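PDB 4Q7O: immunity protein from Neisseria meningitidis, which serves as the immunity partner of a contact-dependent growth-inhibition system, probably protecting the cell by binding and neutralising its cognate toxin. Local coordinates for the interface of chains A and B. Coordinates in Å, arbitrary orientation; residue numbers count along the deposited sequence, not the author numbering. Chains: chain A/B, Immunity protein.

Three patches lie along the interface of the two copies in the deposited assembly. Contact 2 is central, built mainly from helix 22-34 of both chains. Between centres of C-alpha atoms, contacts 1 and 2 are about 16 Å apart. Contacts 2 and 3 are about 10 Å apart, and contacts 1 and 3 about 25 Å. Contacts 2 and 3 share A:Glu29. Helix 22-34 supplies residues to every patch: its B:Phe34 end reaches contact 1, and its chain A copy carries A:Glu29 and A:Gln33 into contact 3. The interface is not an exact two-fold, and the structure alone does not show that the pair forms in the cell.

Contact 1: the interface of chains A and B. Residues chain A 95-96; chain B 34, 56.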
loop_
_atom_site.group_PDB
_atom_site.type_symbol
_atom_site.label_atom_id
_atom_site.label_comp_id
_atom_site.label_asym_id
_atom_site.label_seq_id
_atom_site.Cartn_x
_atom_site.Cartn_y
_atom_site.Cartn_z
ATOM N N PHE A 95 -6.002 12.992 3.354
ATOM C CA PHE A 95 -7.461 13.036 3.354
ATOM C C PHE A 95 -8.016 11.775 4.002
ATOM O O PHE A 95 -9.012 11.813 4.731
ATOM C CB PHE A 95 -8.013 13.152 1.930
ATOM C CG PHE A 95 -9.508 12.939 1.835
ATOM C CD1 PHE A 95 -10.390 13.972 2.120
ATOM C CD2 PHE A 95 -10.029 11.708 1.446
ATOM C CE1 PHE A 95 -11.763 13.784 2.036
ATOM C CE2 PHE A 95 -11.399 11.509 1.357
ATOM C CZ PHE A 95 -12.271 12.551 1.653
ATOM N N ASN A 96 -7.367 10.655 3.718
ATOM C CA ASN A 96 -7.830 9.354 4.177
ATOM C C ASN A 96 -6.659 8.386 4.130
ATOM O O ASN A 96 -6.584 7.527 3.251
ATOM C CB ASN A 96 -8.979 8.871 3.293
ATOM C CG ASN A 96 -9.460 7.473 3.655
ATOM O OD1 ASN A 96 -9.398 7.047 4.817
ATOM N ND2 ASN A 96 -9.932 6.745 2.651
ATOM N N PHE B 34 -13.029 4.012 5.112
ATOM C CA PHE B 34 -13.618 5.343 5.024
ATOM C C PHE B 34 -15.036 5.334 4.456
ATOM O O PHE B 34 -15.903 6.088 4.904
ATOM C CB PHE B 34 -12.705 6.241 4.191
ATOM C CG PHE B 34 -13.152 7.658 4.111
ATOM C CD1 PHE B 34 -12.916 8.529 5.161
ATOM C CD2 PHE B 34 -13.781 8.132 2.973
ATOM C CE1 PHE B 34 -13.324 9.850 5.086
ATOM C CE2 PHE B 34 -14.186 9.450 2.887
ATOM C CZ PHE B 34 -13.964 10.308 3.944
ATOM N N ILE B 56 -13.164 9.897 -3.472
ATOM C CA ILE B 56 -12.071 10.818 -3.206
ATOM C C ILE B 56 -10.867 10.002 -2.737
ATOM O O ILE B 56 -10.954 9.251 -1.757
ATOM C CB ILE B 56 -12.449 11.914 -2.183
ATOM C CG1 ILE B 56 -13.602 12.764 -2.723
ATOM C CG2 ILE B 56 -11.242 12.792 -1.889
ATOM C CD1 ILE B 56 -14.108 13.825 -1.754
HETATM O O HOH W 1 -9.341 8.209 -0.028
#
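A:Phe95 is held between two apolar groups of chain B. B:Ile56 sets its CG2 methyl over one face of the ring, and B:Phe34 meets it from the other side of the ring plane. The methyl CG2 of B:Ile56 sits 3.5 Å from A:Phe95 CE2, a CH-pi contact shifted toward the rim. The two phenylalanine rings meet edge-to-face, with planes 62° apart. Their near corners are the CZ atoms, A:Phe95 CZ and B:Phe34 CZ, 3.6 Å apart. A:Phe95 has CG anti to the backbone N (chi1 169°), which extends the ring between B:Phe34, at the end of helix 22-34, and B:Ile56 in a loop. A:Asn96 lies against the root of B:Phe34. Its amide is turned 38° from that ring, and its CG is 3.5 Å from B:Phe34 CB. The same amide is linked to chain B through water. ND2 of A:Asn96 donates to water 1 at 3.1 Å, fairly straight. Water 1 is 2.6 Å from the backbone O of B:Ile56 and lies in plane at the edge of the A:Phe95 ring. The patch thus joins a chain A loop to the end of helix 22-34 and a loop of chain B. It probably steadies one margin of the pair, if the dimer is biological.

Contact 2: the interface of chains A and B. Residues chain A 26, 29-30, 91; chain B 13, 17, 22, 25-26.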
loop_
_atom_site.group_PDB
_atom_site.type_symbol
_atom_site.label_atom_id
_atom_site.label_comp_id
_atom_site.label_asym_id
_atom_site.label_seq_id
_atom_site.Cartn_x
_atom_site.Cartn_y
_atom_site.Cartn_z
ATOM N N ILE A 26 4.383 -1.298 2.453
ATOM C CA ILE A 26 3.845 -0.322 1.509
ATOM C C ILE A 26 4.689 0.955 1.543
ATOM O O ILE A 26 5.019 1.528 0.495
ATOM C CB ILE A 26 2.371 -0.011 1.793
ATOM C CG1 ILE A 26 1.532 -1.272 1.587
ATOM C CG2 ILE A 26 1.875 1.125 0.893
ATOM C CD1 ILE A 26 0.173 -1.192 2.226
ATOM N N GLU A 29 8.096 0.221 -0.240
ATOM C CA GLU A 29 7.886 0.024 -1.675
ATOM C C GLU A 29 7.560 1.341 -2.380
ATOM O O GLU A 29 8.010 1.586 -3.502
ATOM C CB GLU A 29 6.791 -1.019 -1.943
ATOM C CG GLU A 29 7.235 -2.464 -1.673
ATOM C CD GLU A 29 6.215 -3.529 -2.068
ATOM O OE1 GLU A 29 5.046 -3.193 -2.365
ATOM O OE2 GLU A 29 6.600 -4.723 -2.067
ATOM N N THR A 30 6.787 2.184 -1.702
ATOM C CA THR A 30 6.412 3.494 -2.225
ATOM C C THR A 30 7.640 4.374 -2.440
ATOM O O THR A 30 7.833 4.938 -3.514
ATOM C CB THR A 30 5.444 4.218 -1.264
ATOM O OG1 THR A 30 4.215 3.486 -1.173
ATOM C CG2 THR A 30 5.149 5.628 -1.747
ATOM N N VAL A 91 0.555 5.800 4.890
ATOM C CA VAL A 91 0.711 5.733 3.450
ATOM C C VAL A 91 -0.592 6.177 2.796
ATOM O O VAL A 91 -1.642 6.191 3.436
ATOM C CB VAL A 91 1.130 4.326 2.980
ATOM C CG1 VAL A 91 2.523 3.999 3.488
ATOM C CG2 VAL A 91 0.113 3.281 3.427
ATOM N N ASN B 13 -3.216 -8.188 0.888
ATOM C CA ASN B 13 -1.972 -7.482 1.144
ATOM C C ASN B 13 -0.763 -8.344 0.854
ATOM O O ASN B 13 0.210 -7.874 0.280
ATOM C CB ASN B 13 -1.907 -6.978 2.595
ATOM C CG ASN B 13 -2.532 -5.612 2.767
ATOM O OD1 ASN B 13 -1.964 -4.599 2.342
ATOM N ND2 ASN B 13 -3.683 -5.566 3.425
ATOM N N ILE B 17 1.562 -6.871 -2.063
ATOM C CA ILE B 17 2.882 -6.432 -1.626
ATOM C C ILE B 17 3.978 -7.274 -2.272
ATOM O O ILE B 17 4.975 -6.741 -2.763
ATOM C CB ILE B 17 3.000 -6.439 -0.082
ATOM C CG1 ILE B 17 2.128 -5.325 0.502
ATOM C CG2 ILE B 17 4.454 -6.287 0.369
ATOM C CD1 ILE B 17 1.923 -5.449 1.993
ATOM N N PHE B 22 1.603 -2.206 -4.430
ATOM C CA PHE B 22 1.156 -1.564 -3.204
ATOM C C PHE B 22 -0.019 -0.605 -3.418
ATOM O O PHE B 22 -0.793 -0.366 -2.495
ATOM C CB PHE B 22 2.324 -0.846 -2.521
ATOM C CG PHE B 22 3.038 0.127 -3.418
ATOM C CD1 PHE B 22 2.616 1.449 -3.509
ATOM C CD2 PHE B 22 4.130 -0.281 -4.174
ATOM C CE1 PHE B 22 3.272 2.354 -4.330
ATOM C CE2 PHE B 22 4.789 0.613 -5.006
ATOM C CZ PHE B 22 4.358 1.937 -5.089
ATOM N N SER B 25 -3.089 -2.505 -2.531
ATOM C CA SER B 25 -3.196 -2.619 -1.075
ATOM C C SER B 25 -3.859 -1.367 -0.498
ATOM O O SER B 25 -4.788 -1.442 0.316
ATOM C CB SER B 25 -1.801 -2.774 -0.439
ATOM O OG SER B 25 -0.890 -3.490 -1.266
ATOM N N ILE B 26 -3.376 -0.207 -0.928
ATOM C CA ILE B 26 -3.881 1.063 -0.418
ATOM C C ILE B 26 -5.312 1.298 -0.874
ATOM O O ILE B 26 -6.152 1.759 -0.102
ATOM C CB ILE B 26 -2.991 2.232 -0.886
ATOM C CG1 ILE B 26 -1.576 2.082 -0.323
ATOM C CG2 ILE B 26 -3.580 3.584 -0.478
ATOM C CD1 ILE B 26 -0.600 3.071 -0.928
#
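B:Phe22 turns one ring face toward the backbone of a chain A helix. The backbone N of A:Thr30 stands over the ring centre, 4.1 Å above its plane. B:Phe22 takes a cramped rotamer, with CG flanked by both its backbone N and C (chi1 54°), and this lays the ring along A:Glu29 and A:Thr30. The A:Glu29 side chain runs past the ring in the opposite direction, with A:Glu29 CB 3.6 Å from B:Phe22 CD2. A:Thr30 crosses the ring at about a right angle. Its OG1 is 3.5 Å from B:Phe22 CE1 and also donates to A:Ile26 O at 2.7 Å. That donor lies above the carbonyl plane, 39° out of it. The two copies of Ile26 cross obliquely, and the branch methyl CG2 of A:Ile26 touches B:Ile26 CD1 at 3.6 Å. The other branch of A:Ile26 reaches away, its CD1 3.7 Å from B:Ser25 CB. OE2 of A:Glu29 lies 2.7 Å from B:Ile17 O. Both are acceptors unless the carboxylate carries a proton, which is not seen, so a bond here is doubtful. The patch packs helix 22-34 of chain A against the same helix of chain B, near the end of B helix 10-18. A:Val91, ending strand 86-91, borders it.

Contact 3: the interface of chains A and B. Residues chain A 4-7, 29, 33; chain B 20.
This is a mostly polar, water-bridged edge of the crystal pairing between two copies of a CDI immunity protein, which may not be the biological one. B:Asn20 packs between the N-terminal segment and helix 22-34 of the other copy, and may help to fix how the copies are set. Its CG is anti to the backbone N (chi1 -153°), which carries the amide in between A:Asn7, A:Met4 and A:Glu29. A:Asn7 packs on the side chain through its CB, 3.7 Å from B:Asn20 CG. A:Met4 slides past in the opposite direction, its chain bent at chi3, and brings its methyl near the B:Asn20 backbone carbonyl. Amide and A:Glu29 carboxylate planes stand 77° apart. The amide oxygen OD1 of B:Asn20 is 2.7 Å from water 2, which also contacts A:Glu29 O. A:Gln33 NE2 donates to the same water. The amide nitrogen ND2 of B:Asn20 donates to water 3 at 2.9 Å, nearly straight (169°), and that water lies near A:Lys5 O. ND2 is also close to A:Lys5 O, but its N-H points elsewhere. A:Gln33 in turn helps to position the A:Lys5 backbone beside B:Asn20. A:Lys5 N donates to A:Gln33 OE1 at 2.7 Å, on a lone pair. A:Gln33 NE2 returns a bond to A:Lys5 O at 2.9 Å.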
loop_
_atom_site.group_PDB
_atom_site.type_symbol
_atom_site.label_atom_id
_atom_site.label_comp_id
_atom_site.label_asym_id
_atom_site.label_seq_id
_atom_site.Cartn_x
_atom_site.Cartn_y
_atom_site.Cartn_z
ATOM N N MET A 4 7.999 -1.415 -14.041
ATOM C CA MET A 4 8.347 -0.581 -12.891
ATOM C C MET A 4 9.671 -1.040 -12.281
ATOM O O MET A 4 10.260 -2.019 -12.748
ATOM C CB MET A 4 7.208 -0.600 -11.858
ATOM C CG MET A 4 6.777 -1.987 -11.392
ATOM S SD MET A 4 5.125 -2.041 -10.638
ATOM C CE MET A 4 5.361 -1.010 -9.187
ATOM N N LYS A 5 10.153 -0.323 -11.265
ATOM C CA LYS A 5 11.331 -0.762 -10.526
ATOM C C LYS A 5 10.971 -2.046 -9.794
ATOM O O LYS A 5 9.954 -2.115 -9.106
ATOM C CB LYS A 5 11.788 0.289 -9.507
ATOM C CG LYS A 5 12.381 1.557 -10.096
ATOM C CD LYS A 5 12.803 2.495 -8.970
ATOM C CE LYS A 5 12.584 3.959 -9.333
ATOM N NZ LYS A 5 12.862 4.889 -8.179
ATOM N N ASN A 6 11.801 -3.067 -9.944
ATOM C CA ASN A 6 11.522 -4.356 -9.329
ATOM C C ASN A 6 11.664 -4.289 -7.811
ATOM O O ASN A 6 12.477 -3.525 -7.299
ATOM C CB ASN A 6 12.435 -5.407 -9.944
ATOM C CG ASN A 6 12.516 -5.269 -11.456
ATOM O OD1 ASN A 6 11.698 -4.584 -12.069
ATOM N ND2 ASN A 6 13.503 -5.905 -12.060
ATOM N N ASN A 7 10.860 -5.063 -7.091
ATOM C CA ASN A 7 10.882 -4.974 -5.632
ATOM C C ASN A 7 12.170 -5.515 -5.040
ATOM O O ASN A 7 12.601 -6.623 -5.359
ATOM C CB ASN A 7 9.683 -5.667 -4.983
ATOM C CG ASN A 7 9.829 -5.775 -3.469
ATOM O OD1 ASN A 7 9.826 -6.871 -2.905
ATOM N ND2 ASN A 7 9.988 -4.637 -2.808
ATOM N N GLU A 29 8.096 0.221 -0.240
ATOM C CA GLU A 29 7.886 0.024 -1.675
ATOM C C GLU A 29 7.560 1.341 -2.380
ATOM O O GLU A 29 8.010 1.586 -3.502
ATOM C CB GLU A 29 6.791 -1.019 -1.943
ATOM C CG GLU A 29 7.235 -2.464 -1.673
ATOM C CD GLU A 29 6.215 -3.529 -2.068
ATOM O OE1 GLU A 29 5.046 -3.193 -2.365
ATOM O OE2 GLU A 29 6.600 -4.723 -2.067
ATOM N N GLN A 33 9.983 3.078 -5.178
ATOM C CA GLN A 33 9.447 3.214 -6.526
ATOM C C GLN A 33 9.435 4.669 -7.010
ATOM O O GLN A 33 9.795 4.952 -8.151
ATOM C CB GLN A 33 8.026 2.652 -6.595
ATOM C CG GLN A 33 7.538 2.449 -8.019
ATOM C CD GLN A 33 8.338 1.378 -8.750
ATOM O OE1 GLN A 33 8.620 1.512 -9.937
ATOM N NE2 GLN A 33 8.706 0.311 -8.038
ATOM N N ASN B 20 4.697 -6.130 -5.686
ATOM C CA ASN B 20 5.083 -4.718 -5.804
ATOM C C ASN B 20 3.903 -3.863 -6.280
ATOM O O ASN B 20 4.078 -2.802 -6.872
ATOM C CB ASN B 20 6.303 -4.549 -6.722
ATOM C CG ASN B 20 7.130 -3.316 -6.399
ATOM O OD1 ASN B 20 7.027 -2.733 -5.316
ATOM N ND2 ASN B 20 7.976 -2.921 -7.347
HETATM O O HOH W 2 8.794 -0.667 -5.066
HETATM O O HOH W 3 7.918 -4.608 -9.672
#